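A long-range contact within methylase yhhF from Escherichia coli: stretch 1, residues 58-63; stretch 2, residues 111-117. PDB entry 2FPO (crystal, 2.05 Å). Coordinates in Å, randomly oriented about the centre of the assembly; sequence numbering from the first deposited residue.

Stretch 1 58-63: CLDCFA
Stretch 2 (111-117) NAMSFLA

A short helix lays one apolar side against the end of a strand and the turn after it, a small contact (207 Å² buried, both sides summed) made by van der Waals packing, with no hydrogen bond between the stretches. Residues 58-60 are extended (phi -109 to -124, psi 110 to 140); Cys61 (-70/-25) breaks the strand and Phe62 (-145/77) continues the loop. In stretch 2, residues 112-115 are helical (phi near -65, psi near -42), and Leu116 relaxes to -81/-14. Asn111 (-70/154; chi1 p, chi2 94°) caps the helix: OD1 accepts from Ser114 N at 3.0 Å, an N-H with no earlier helical carbonyl to bond. Phe115 N to Asn111 O (3.1 Å) and Leu116 N to Ala112 O (2.9 Å) close the first turn. The order is reversed: Cys61 and Phe62 meet Ala112, Leu59 the later Phe115 and Leu116. The closest CA atoms are Cys61 CA and Ala112 CA, 5.9 Å apart. Ala112 points toward the loop; its small CB allows close approach, 3.6 Å from both Cys61 O and Phe62 CE1 (chi1 m, chi2 -90°). One turn on, apolar groups meet near contact distance: Leu116 (m, t) places CD1 4.1 Å from Cys61 SG (chi1 m) and CD2 4.1 Å from Leu59 CD2. Leu59 (t, p) points toward the helix, CD1 reaching Phe115 CE2 (chi1 t, chi2 75°) at 4.3 Å.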

# COMPACT_ATOMS: atom_id res chain seq x y z
N CYS A 58 2.31 -3.68 7.52
CA CYS A 58 1.91 -3.17 6.20
C CYS A 58 3.04 -3.18 5.19
O CYS A 58 4.20 -2.86 5.49
CB CYS A 58 1.36 -1.74 6.31
SG CYS A 58 0.05 -1.55 7.54
N LEU A 59 2.70 -3.54 3.97
CA LEU A 59 3.67 -3.47 2.90
C LEU A 59 3.07 -2.61 1.79
O LEU A 59 1.96 -2.86 1.33
CB LEU A 59 4.00 -4.90 2.43
CG LEU A 59 4.78 -5.05 1.12
CD1 LEU A 59 6.25 -4.62 1.39
CD2 LEU A 59 4.64 -6.49 0.62
N ASP A 60 3.80 -1.58 1.36
CA ASP A 60 3.38 -0.75 0.23
C ASP A 60 4.29 -1.05 -0.97
O ASP A 60 5.48 -0.68 -0.96
CB ASP A 60 3.48 0.72 0.63
CG ASP A 60 2.69 1.65 -0.29
OD1 ASP A 60 2.40 1.32 -1.46
OD2 ASP A 60 2.38 2.75 0.17
N CYS A 61 3.72 -1.72 -1.99
CA CYS A 61 4.51 -2.20 -3.14
C CYS A 61 5.03 -1.13 -4.09
O CYS A 61 6.01 -1.40 -4.81
CB CYS A 61 3.73 -3.25 -3.94
SG CYS A 61 3.34 -4.73 -2.96
N PHE A 62 4.36 0.03 -4.13
CA PHE A 62 4.72 1.15 -5.02
C PHE A 62 4.40 2.36 -4.18
O PHE A 62 3.34 3.01 -4.37
CB PHE A 62 3.88 1.19 -6.34
CG PHE A 62 3.87 -0.12 -7.08
CD1 PHE A 62 4.84 -0.40 -8.03
CD2 PHE A 62 2.90 -1.08 -6.79
CE1 PHE A 62 4.86 -1.68 -8.68
CE2 PHE A 62 2.89 -2.34 -7.42
CZ PHE A 62 3.86 -2.64 -8.39
N ALA A 63 5.28 2.65 -3.23
CA ALA A 63 4.94 3.62 -2.17
C ALA A 63 4.85 5.06 -2.65
O ALA A 63 4.09 5.84 -2.08
CB ALA A 63 5.90 3.48 -0.98
N ASN A 111 12.31 -1.88 -7.66
CA ASN A 111 11.06 -2.21 -8.33
C ASN A 111 10.37 -3.40 -7.62
O ASN A 111 11.05 -4.24 -6.99
CB ASN A 111 11.30 -2.48 -9.83
CG ASN A 111 12.06 -3.77 -10.09
OD1 ASN A 111 11.45 -4.80 -10.32
ND2 ASN A 111 13.38 -3.73 -9.98
N ALA A 112 9.05 -3.48 -7.73
CA ALA A 112 8.28 -4.50 -7.01
C ALA A 112 8.50 -5.93 -7.50
O ALA A 112 8.47 -6.85 -6.71
CB ALA A 112 6.79 -4.16 -7.01
N MSE A 113 8.73 -6.10 -8.80
CA MSE A 113 8.91 -7.42 -9.40
C MSE A 113 10.15 -8.14 -8.89
O MSE A 113 10.06 -9.33 -8.55
CB MSE A 113 8.97 -7.33 -10.92
CG MSE A 113 7.81 -6.54 -11.47
SE MSE A 113 6.22 -7.64 -11.56
CE MSE A 113 6.54 -8.21 -13.32
N SER A 114 11.29 -7.43 -8.83
CA SER A 114 12.51 -7.95 -8.25
C SER A 114 12.37 -8.15 -6.75
O SER A 114 12.83 -9.16 -6.19
CB SER A 114 13.68 -6.97 -8.46
OG SER A 114 14.01 -6.94 -9.83
N PHE A 115 11.77 -7.16 -6.09
CA PHE A 115 11.63 -7.22 -4.65
C PHE A 115 10.79 -8.40 -4.13
O PHE A 115 11.18 -9.06 -3.16
CB PHE A 115 11.10 -5.92 -4.04
CG PHE A 115 10.96 -6.02 -2.54
CD1 PHE A 115 12.08 -5.97 -1.73
CD2 PHE A 115 9.72 -6.27 -1.96
CE1 PHE A 115 11.95 -6.13 -0.35
CE2 PHE A 115 9.60 -6.44 -0.58
CZ PHE A 115 10.72 -6.36 0.21
N LEU A 116 9.64 -8.64 -4.76
CA LEU A 116 8.69 -9.67 -4.31
C LEU A 116 9.07 -11.08 -4.77
O LEU A 116 8.51 -12.06 -4.27
CB LEU A 116 7.24 -9.32 -4.74
CG LEU A 116 6.70 -7.97 -4.24
CD1 LEU A 116 5.42 -7.63 -4.93
CD2 LEU A 116 6.55 -8.01 -2.68
N ALA A 117 10.00 -11.17 -5.72
CA ALA A 117 10.49 -12.46 -6.22
C ALA A 117 11.61 -12.99 -5.33
O ALA A 117 12.76 -13.18 -5.80
CB ALA A 117 10.94 -12.37 -7.67